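PDB 1UZB: 1-pyrroline-5-carboxylate dehydrogenase from Thermus thermophilus, which probably oxidises glutamate semialdehyde, the open form of 1-pyrroline-5-carboxylate, to glutamate with a nicotinamide cofactor, as a member of the aldehyde dehydrogenase family. Local coordinates for residues A[286-294]-A[412-420]; A[376-387]-A[402-413]. All blocks are in the same frame, centred on the assembly; numbering follows the deposited sequence. Where two conformers were deposited one is given.

Contact 1 (A[286-294]-A[412-420]); sequences YVETGGKNA and RIAQEEIFG
Lys292 starts with CG anti to its own N (chi1 -170°), bends at chi2 (67°) and then runs straight. This course lays the chain along the backbone of 413-416 and delivers NZ between two carbonyls. Lys292 NZ donates to Ile413 O at 2.8 Å, from above the carbonyl plane. Lys292 NZ also donates to Glu416 O at 2.8 Å, tilted from the plane of that second carbonyl. A water takes a third bond from NZ and also accepts from Ile418 N. The buried ammonium is therefore held by two carbonyl oxygens and a water. Glu417 runs out extended beyond CG to the Gly290-Gly291 backbone. Glu417 OE1 accepts from Gly291 N at 3.0 Å in a nearly straight bond (165°), met from above the carboxylate plane. A second water donates to both Glu417 OE2 and Thr289 O. Gly290 CA lies 3.4 Å from Glu417 OE1, and a side chain on Gly290 would run into the carboxylate. Residues 288-292 and 416-420 match the E-x-G-G-K and E-E-I-F-G motifs of aldehyde dehydrogenases. The loop of 289-292 joins strand 284-288 of one sheet to strand 293-297 of another. Lys292 also packs on Ser326 of strand 325-331, and Ile418 on Tyr375 of helix 366-379. Segment 412-420 leads into strand 422-428.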
# COMPACT_ATOMS: atom_id res chain seq x y z
N TYR A 286 31.19 5.56 -13.81
CA TYR A 286 29.99 6.23 -14.26
C TYR A 286 30.45 7.51 -14.93
O TYR A 286 31.21 8.28 -14.35
CB TYR A 286 29.08 6.52 -13.07
CG TYR A 286 29.25 5.58 -11.89
CD1 TYR A 286 30.16 5.87 -10.87
CD2 TYR A 286 28.52 4.40 -11.80
CE1 TYR A 286 30.33 5.01 -9.79
CE2 TYR A 286 28.68 3.53 -10.71
CZ TYR A 286 29.58 3.84 -9.71
OH TYR A 286 29.74 3.01 -8.62
N VAL A 287 30.02 7.72 -16.18
CA VAL A 287 30.44 8.90 -16.91
C VAL A 287 29.30 9.63 -17.61
O VAL A 287 28.41 9.00 -18.20
CB VAL A 287 31.52 8.54 -17.96
CG1 VAL A 287 32.70 7.84 -17.28
CG2 VAL A 287 30.93 7.65 -19.03
N GLU A 288 29.31 10.96 -17.52
CA GLU A 288 28.33 11.82 -18.19
C GLU A 288 29.26 12.62 -19.09
O GLU A 288 30.08 13.40 -18.60
CB GLU A 288 27.61 12.72 -17.18
CG GLU A 288 26.37 13.42 -17.72
CD GLU A 288 26.63 14.84 -18.20
OE1 GLU A 288 27.26 15.03 -19.26
OE2 GLU A 288 26.21 15.78 -17.49
N THR A 289 29.12 12.43 -20.40
CA THR A 289 30.02 13.04 -21.37
C THR A 289 29.54 14.08 -22.37
O THR A 289 30.08 14.16 -23.48
CB THR A 289 30.73 11.92 -22.13
OG1 THR A 289 29.76 10.94 -22.52
CG2 THR A 289 31.78 11.26 -21.25
N GLY A 290 28.53 14.86 -22.01
CA GLY A 290 28.04 15.90 -22.90
C GLY A 290 27.10 15.47 -24.01
O GLY A 290 26.60 14.35 -24.02
N GLY A 291 26.84 16.39 -24.93
CA GLY A 291 25.95 16.09 -26.04
C GLY A 291 25.96 17.13 -27.14
O GLY A 291 26.71 18.10 -27.10
N LYS A 292 25.14 16.89 -28.16
CA LYS A 292 24.98 17.82 -29.29
C LYS A 292 23.46 17.89 -29.38
O LYS A 292 22.83 17.28 -30.25
CB LYS A 292 25.59 17.25 -30.58
CG LYS A 292 25.65 18.28 -31.71
CD LYS A 292 26.63 19.41 -31.39
CE LYS A 292 26.53 20.52 -32.43
NZ LYS A 292 27.55 21.59 -32.21
N ASN A 293 22.89 18.65 -28.46
CA ASN A 293 21.45 18.74 -28.31
C ASN A 293 20.70 19.63 -29.28
O ASN A 293 21.09 20.78 -29.53
CB ASN A 293 21.14 19.15 -26.88
CG ASN A 293 22.08 18.51 -25.88
OD1 ASN A 293 22.22 17.29 -25.82
ND2 ASN A 293 22.74 19.35 -25.10
N ALA A 294 19.60 19.10 -29.77
CA ALA A 294 18.77 19.82 -30.72
C ALA A 294 17.36 20.10 -30.24
O ALA A 294 16.79 19.37 -29.42
CB ALA A 294 18.70 19.04 -32.03
N ARG A 412 30.94 19.51 -39.15
CA ARG A 412 31.55 19.41 -37.84
C ARG A 412 30.80 20.23 -36.79
O ARG A 412 30.63 19.77 -35.66
CB ARG A 412 33.02 19.86 -37.90
CG ARG A 412 33.89 18.98 -38.79
CD ARG A 412 35.35 19.35 -38.65
NE ARG A 412 35.83 19.16 -37.29
CZ ARG A 412 36.99 19.62 -36.83
NH1 ARG A 412 37.34 19.40 -35.57
NH2 ARG A 412 37.80 20.29 -37.63
N ILE A 413 30.34 21.43 -37.15
CA ILE A 413 29.62 22.24 -36.17
C ILE A 413 28.23 21.70 -35.86
O ILE A 413 27.56 22.20 -34.96
CB ILE A 413 29.49 23.72 -36.61
CG1 ILE A 413 28.76 23.84 -37.95
CG2 ILE A 413 30.87 24.36 -36.68
CD1 ILE A 413 28.30 25.26 -38.26
N ALA A 414 27.80 20.68 -36.59
CA ALA A 414 26.49 20.06 -36.34
C ALA A 414 26.65 18.69 -35.68
O ALA A 414 25.67 18.01 -35.39
CB ALA A 414 25.72 19.92 -37.65
N GLN A 415 27.90 18.30 -35.43
CA GLN A 415 28.19 17.00 -34.83
C GLN A 415 29.05 17.06 -33.57
O GLN A 415 28.91 16.23 -32.67
CB GLN A 415 28.91 16.12 -35.85
CG GLN A 415 28.07 15.71 -37.04
CD GLN A 415 27.02 14.69 -36.68
OE1 GLN A 415 27.30 13.72 -35.97
NE2 GLN A 415 25.80 14.89 -37.16
N GLU A 416 29.96 18.03 -33.51
CA GLU A 416 30.88 18.14 -32.39
C GLU A 416 30.45 19.16 -31.34
O GLU A 416 29.94 20.23 -31.67
CB GLU A 416 32.28 18.48 -32.91
CG GLU A 416 32.73 17.53 -34.02
CD GLU A 416 34.10 17.84 -34.60
OE1 GLU A 416 34.44 17.24 -35.64
OE2 GLU A 416 34.83 18.68 -34.04
N GLU A 417 30.65 18.82 -30.07
CA GLU A 417 30.27 19.69 -28.96
C GLU A 417 31.23 20.88 -28.84
O GLU A 417 32.39 20.72 -28.47
CB GLU A 417 30.25 18.90 -27.65
CG GLU A 417 29.66 19.68 -26.49
CD GLU A 417 29.61 18.86 -25.21
OE1 GLU A 417 28.54 18.86 -24.55
OE2 GLU A 417 30.63 18.24 -24.85
N ILE A 418 30.71 22.07 -29.13
CA ILE A 418 31.49 23.30 -29.09
C ILE A 418 31.54 23.87 -27.68
O ILE A 418 32.55 24.43 -27.26
CB ILE A 418 30.89 24.34 -30.05
CG1 ILE A 418 30.88 23.77 -31.48
CG2 ILE A 418 31.68 25.64 -29.99
CD1 ILE A 418 30.12 24.62 -32.47
N PHE A 419 30.44 23.73 -26.95
CA PHE A 419 30.35 24.21 -25.58
C PHE A 419 30.57 25.71 -25.48
O PHE A 419 31.28 26.20 -24.60
CB PHE A 419 31.38 23.47 -24.71
CG PHE A 419 30.82 22.95 -23.42
CD1 PHE A 419 31.24 23.48 -22.20
CD2 PHE A 419 29.88 21.92 -23.42
CE1 PHE A 419 30.74 22.98 -21.00
CE2 PHE A 419 29.37 21.43 -22.22
CZ PHE A 419 29.80 21.96 -21.01
N GLY A 420 29.95 26.44 -26.40
CA GLY A 420 30.06 27.88 -26.43
C GLY A 420 28.76 28.46 -26.98
O GLY A 420 27.85 27.70 -27.32
O HOH W 1 31.50 15.72 -25.18
O HOH W 2 27.96 22.66 -29.64

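Contact 2 (A[376-387]-A[402-413]); sequences IEIGKNEGQLVL and TVFTEVPPKARI
Val403 O is gripped by two successive N-H groups. Val386 N gives a nearly straight bond of 2.9 Å to Val403 O, and Leu387 N a weak one. Both residues face Val403, which makes a classic beta bulge in the antiparallel pair of 384-387 and 402-405. Gln384 and Thr405 form a hydrogen-bonded pair on one side of the bulge. Phe404 lies between the strand pair and the Gly379 region of helix 366-379. Leu385 CD1 sits over one face, 4.0 Å from the centroid of the Phe404 ring. Gly379 CA lies over the opposite face, 4.2 Å from the centroid of the Phe404 ring. Both are CH-pi contacts, and a side chain on Gly379 would collide with the ring. Glu382 sets CG beside its backbone N (chi1 -62°) and extends its carboxylate to the segment after the turn of 408-411. Glu382 OE2 accepts from Arg412 N at 2.8 Å, and Glu382 OE1 from Ile413 N at 3.0 Å through its syn lone pair. With an alanine here, those two N-H groups would probably lose their acceptors, and the backbone after the turn would be freer to shift. Ile378 CD1 lies over a guanidinium face of Arg412, which is salt-bridged to Glu416. Backbone bonds thus join the strands, ring contact holds Gly379, and one carboxylate, probably stabilised as an anion by two peptide N-H groups, fixes the backbone just after the turn.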
# COMPACT_ATOMS: atom_id res chain seq x y z
N ILE A 376 34.21 28.46 -34.68
CA ILE A 376 33.51 29.47 -35.46
C ILE A 376 34.17 29.58 -36.84
O ILE A 376 33.49 29.73 -37.85
CB ILE A 376 33.51 30.83 -34.72
CG1 ILE A 376 32.53 30.76 -33.54
CG2 ILE A 376 33.13 31.96 -35.67
CD1 ILE A 376 32.56 31.96 -32.61
N GLU A 377 35.50 29.50 -36.88
CA GLU A 377 36.21 29.58 -38.15
C GLU A 377 35.87 28.36 -39.02
O GLU A 377 35.73 28.47 -40.23
CB GLU A 377 37.72 29.66 -37.92
CG GLU A 377 38.17 31.00 -37.37
CD GLU A 377 37.65 32.15 -38.22
OE1 GLU A 377 38.02 32.21 -39.41
OE2 GLU A 377 36.89 32.98 -37.69
N ILE A 378 35.74 27.21 -38.37
CA ILE A 378 35.39 25.98 -39.08
C ILE A 378 33.97 26.12 -39.63
O ILE A 378 33.70 25.79 -40.78
CB ILE A 378 35.45 24.76 -38.13
CG1 ILE A 378 36.91 24.49 -37.74
CG2 ILE A 378 34.82 23.54 -38.80
CD1 ILE A 378 37.07 23.48 -36.62
N GLY A 379 33.07 26.63 -38.79
CA GLY A 379 31.69 26.80 -39.20
C GLY A 379 31.50 27.72 -40.39
O GLY A 379 30.58 27.53 -41.19
N LYS A 380 32.36 28.72 -40.52
CA LYS A 380 32.27 29.66 -41.63
C LYS A 380 32.42 28.98 -42.99
O LYS A 380 31.96 29.49 -44.00
CB LYS A 380 33.31 30.77 -41.49
CG LYS A 380 33.01 31.77 -40.38
CD LYS A 380 34.12 32.80 -40.26
CE LYS A 380 33.82 33.84 -39.21
NZ LYS A 380 34.95 34.80 -39.07
N ASN A 381 33.08 27.83 -43.00
CA ASN A 381 33.29 27.08 -44.24
C ASN A 381 32.34 25.89 -44.35
O ASN A 381 32.47 25.08 -45.27
CB ASN A 381 34.74 26.61 -44.31
CG ASN A 381 35.73 27.76 -44.45
OD1 ASN A 381 36.83 27.72 -43.90
ND2 ASN A 381 35.33 28.79 -45.18
N GLU A 382 31.39 25.79 -43.42
CA GLU A 382 30.43 24.70 -43.44
C GLU A 382 29.00 25.22 -43.60
O GLU A 382 28.21 24.65 -44.35
CB GLU A 382 30.53 23.88 -42.15
CG GLU A 382 31.88 23.20 -41.94
CD GLU A 382 31.87 22.22 -40.79
OE1 GLU A 382 31.35 22.57 -39.71
OE2 GLU A 382 32.38 21.09 -40.97
N GLY A 383 28.68 26.30 -42.90
CA GLY A 383 27.35 26.87 -43.00
C GLY A 383 27.41 28.36 -43.29
O GLY A 383 28.45 28.87 -43.69
N GLN A 384 26.30 29.06 -43.08
CA GLN A 384 26.24 30.49 -43.33
C GLN A 384 26.14 31.27 -42.02
O GLN A 384 25.15 31.14 -41.29
CB GLN A 384 25.04 30.84 -44.21
CG GLN A 384 24.95 32.33 -44.55
CD GLN A 384 23.59 32.73 -45.09
OE1 GLN A 384 23.39 33.87 -45.52
NE2 GLN A 384 22.63 31.81 -45.05
N LEU A 385 27.15 32.07 -41.72
CA LEU A 385 27.15 32.88 -40.50
C LEU A 385 26.13 33.99 -40.67
O LEU A 385 26.22 34.78 -41.61
CB LEU A 385 28.54 33.48 -40.26
CG LEU A 385 28.69 34.34 -39.00
CD1 LEU A 385 28.50 33.48 -37.76
CD2 LEU A 385 30.08 34.98 -39.00
N VAL A 386 25.16 34.07 -39.76
CA VAL A 386 24.13 35.11 -39.85
C VAL A 386 24.04 35.99 -38.61
O VAL A 386 23.25 36.93 -38.57
CB VAL A 386 22.74 34.51 -40.15
CG1 VAL A 386 22.71 33.94 -41.56
CG2 VAL A 386 22.40 33.44 -39.13
N LEU A 387 24.84 35.68 -37.59
CA LEU A 387 24.86 36.48 -36.36
C LEU A 387 26.11 36.21 -35.54
O LEU A 387 26.53 35.07 -35.39
CB LEU A 387 23.62 36.21 -35.50
CG LEU A 387 23.53 37.11 -34.26
CD1 LEU A 387 23.30 38.56 -34.69
CD2 LEU A 387 22.41 36.65 -33.35
N THR A 402 26.33 33.55 -31.34
CA THR A 402 26.57 33.22 -32.73
C THR A 402 25.55 32.27 -33.33
O THR A 402 25.09 31.33 -32.67
CB THR A 402 27.98 32.63 -32.87
OG1 THR A 402 28.93 33.57 -32.36
CG2 THR A 402 28.30 32.31 -34.32
N VAL A 403 25.21 32.51 -34.60
CA VAL A 403 24.26 31.66 -35.30
C VAL A 403 24.72 31.36 -36.72
O VAL A 403 25.10 32.26 -37.48
CB VAL A 403 22.86 32.32 -35.41
CG1 VAL A 403 21.90 31.39 -36.15
CG2 VAL A 403 22.32 32.64 -34.03
N PHE A 404 24.70 30.07 -37.07
CA PHE A 404 25.02 29.63 -38.42
C PHE A 404 23.74 28.99 -38.93
O PHE A 404 23.04 28.32 -38.18
CB PHE A 404 26.11 28.55 -38.43
CG PHE A 404 27.50 29.05 -38.14
CD1 PHE A 404 28.02 29.00 -36.86
CD2 PHE A 404 28.29 29.56 -39.17
CE1 PHE A 404 29.32 29.44 -36.59
CE2 PHE A 404 29.59 30.01 -38.92
CZ PHE A 404 30.10 29.95 -37.63
N THR A 405 23.42 29.21 -40.20
CA THR A 405 22.22 28.59 -40.75
C THR A 405 22.54 27.79 -42.01
O THR A 405 23.67 27.83 -42.51
CB THR A 405 21.11 29.63 -41.01
OG1 THR A 405 19.88 28.94 -41.25
CG2 THR A 405 21.44 30.51 -42.21
N GLU A 406 21.55 27.06 -42.51
CA GLU A 406 21.71 26.20 -43.69
C GLU A 406 22.90 25.27 -43.44
O GLU A 406 23.67 24.95 -44.34
CB GLU A 406 21.94 27.03 -44.96
CG GLU A 406 20.76 27.92 -45.39
CD GLU A 406 19.54 27.15 -45.88
OE1 GLU A 406 19.65 25.94 -46.18
OE2 GLU A 406 18.46 27.77 -45.98
N VAL A 407 23.03 24.82 -42.19
CA VAL A 407 24.13 23.94 -41.82
C VAL A 407 23.86 22.49 -42.20
O VAL A 407 22.80 21.94 -41.90
CB VAL A 407 24.38 24.00 -40.29
CG1 VAL A 407 25.56 23.11 -39.93
CG2 VAL A 407 24.64 25.43 -39.86
N PRO A 408 24.82 21.84 -42.88
CA PRO A 408 24.63 20.44 -43.26
C PRO A 408 24.60 19.59 -42.00
O PRO A 408 25.41 19.80 -41.09
CB PRO A 408 25.86 20.14 -44.12
CG PRO A 408 26.17 21.47 -44.73
CD PRO A 408 25.99 22.42 -43.56
N PRO A 409 23.68 18.62 -41.92
CA PRO A 409 23.58 17.76 -40.73
C PRO A 409 24.88 17.09 -40.29
O PRO A 409 25.10 16.88 -39.10
CB PRO A 409 22.51 16.75 -41.12
CG PRO A 409 21.62 17.54 -42.03
CD PRO A 409 22.62 18.29 -42.89
N LYS A 410 25.75 16.77 -41.25
CA LYS A 410 27.00 16.10 -40.92
C LYS A 410 28.22 17.02 -40.81
O LYS A 410 29.35 16.55 -40.69
CB LYS A 410 27.27 14.98 -41.92
CG LYS A 410 26.22 13.87 -41.88
CD LYS A 410 26.55 12.73 -42.82
CE LYS A 410 25.47 11.66 -42.79
NZ LYS A 410 25.30 11.05 -41.44
N ALA A 411 27.99 18.33 -40.84
CA ALA A 411 29.08 19.29 -40.71
C ALA A 411 29.66 19.17 -39.31
O ALA A 411 28.97 18.76 -38.38
CB ALA A 411 28.56 20.70 -40.93
N ARG A 412 30.94 19.51 -39.15
CA ARG A 412 31.55 19.41 -37.84
C ARG A 412 30.80 20.23 -36.79
O ARG A 412 30.63 19.77 -35.66
CB ARG A 412 33.02 19.86 -37.90
CG ARG A 412 33.89 18.98 -38.79
CD ARG A 412 35.35 19.35 -38.65
NE ARG A 412 35.83 19.16 -37.29
CZ ARG A 412 36.99 19.62 -36.83
NH1 ARG A 412 37.34 19.40 -35.57
NH2 ARG A 412 37.80 20.29 -37.63
N ILE A 413 30.34 21.43 -37.15
CA ILE A 413 29.62 22.24 -36.17
C ILE A 413 28.23 21.70 -35.86
O ILE A 413 27.56 22.20 -34.96
CB ILE A 413 29.49 23.72 -36.61
CG1 ILE A 413 28.76 23.84 -37.95
CG2 ILE A 413 30.87 24.36 -36.68
CD1 ILE A 413 28.30 25.26 -38.26

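Contact 1 is buried and nearer the centre of the chain. Contact 2 is partly buried, farther out, at the edge where 384-387 is the outermost strand of the seven-stranded sheet. Both reach that sheet and share Arg412 and Ile413. Ile413 uses its N-H in contact 2 and its carbonyl in contact 1. The two also touch where Ala414 packs on Val407 and Gln415 NE2 probably bonds to Pro409 O. Contact 1 works through a buried lysine, a carboxylate and two bridging waters between loops. Contact 2 relies on strand pairing and one phenylalanine ring packed against helix 366-379. A glutamate accepts from one backbone N-H in contact 1 and from two in contact 2.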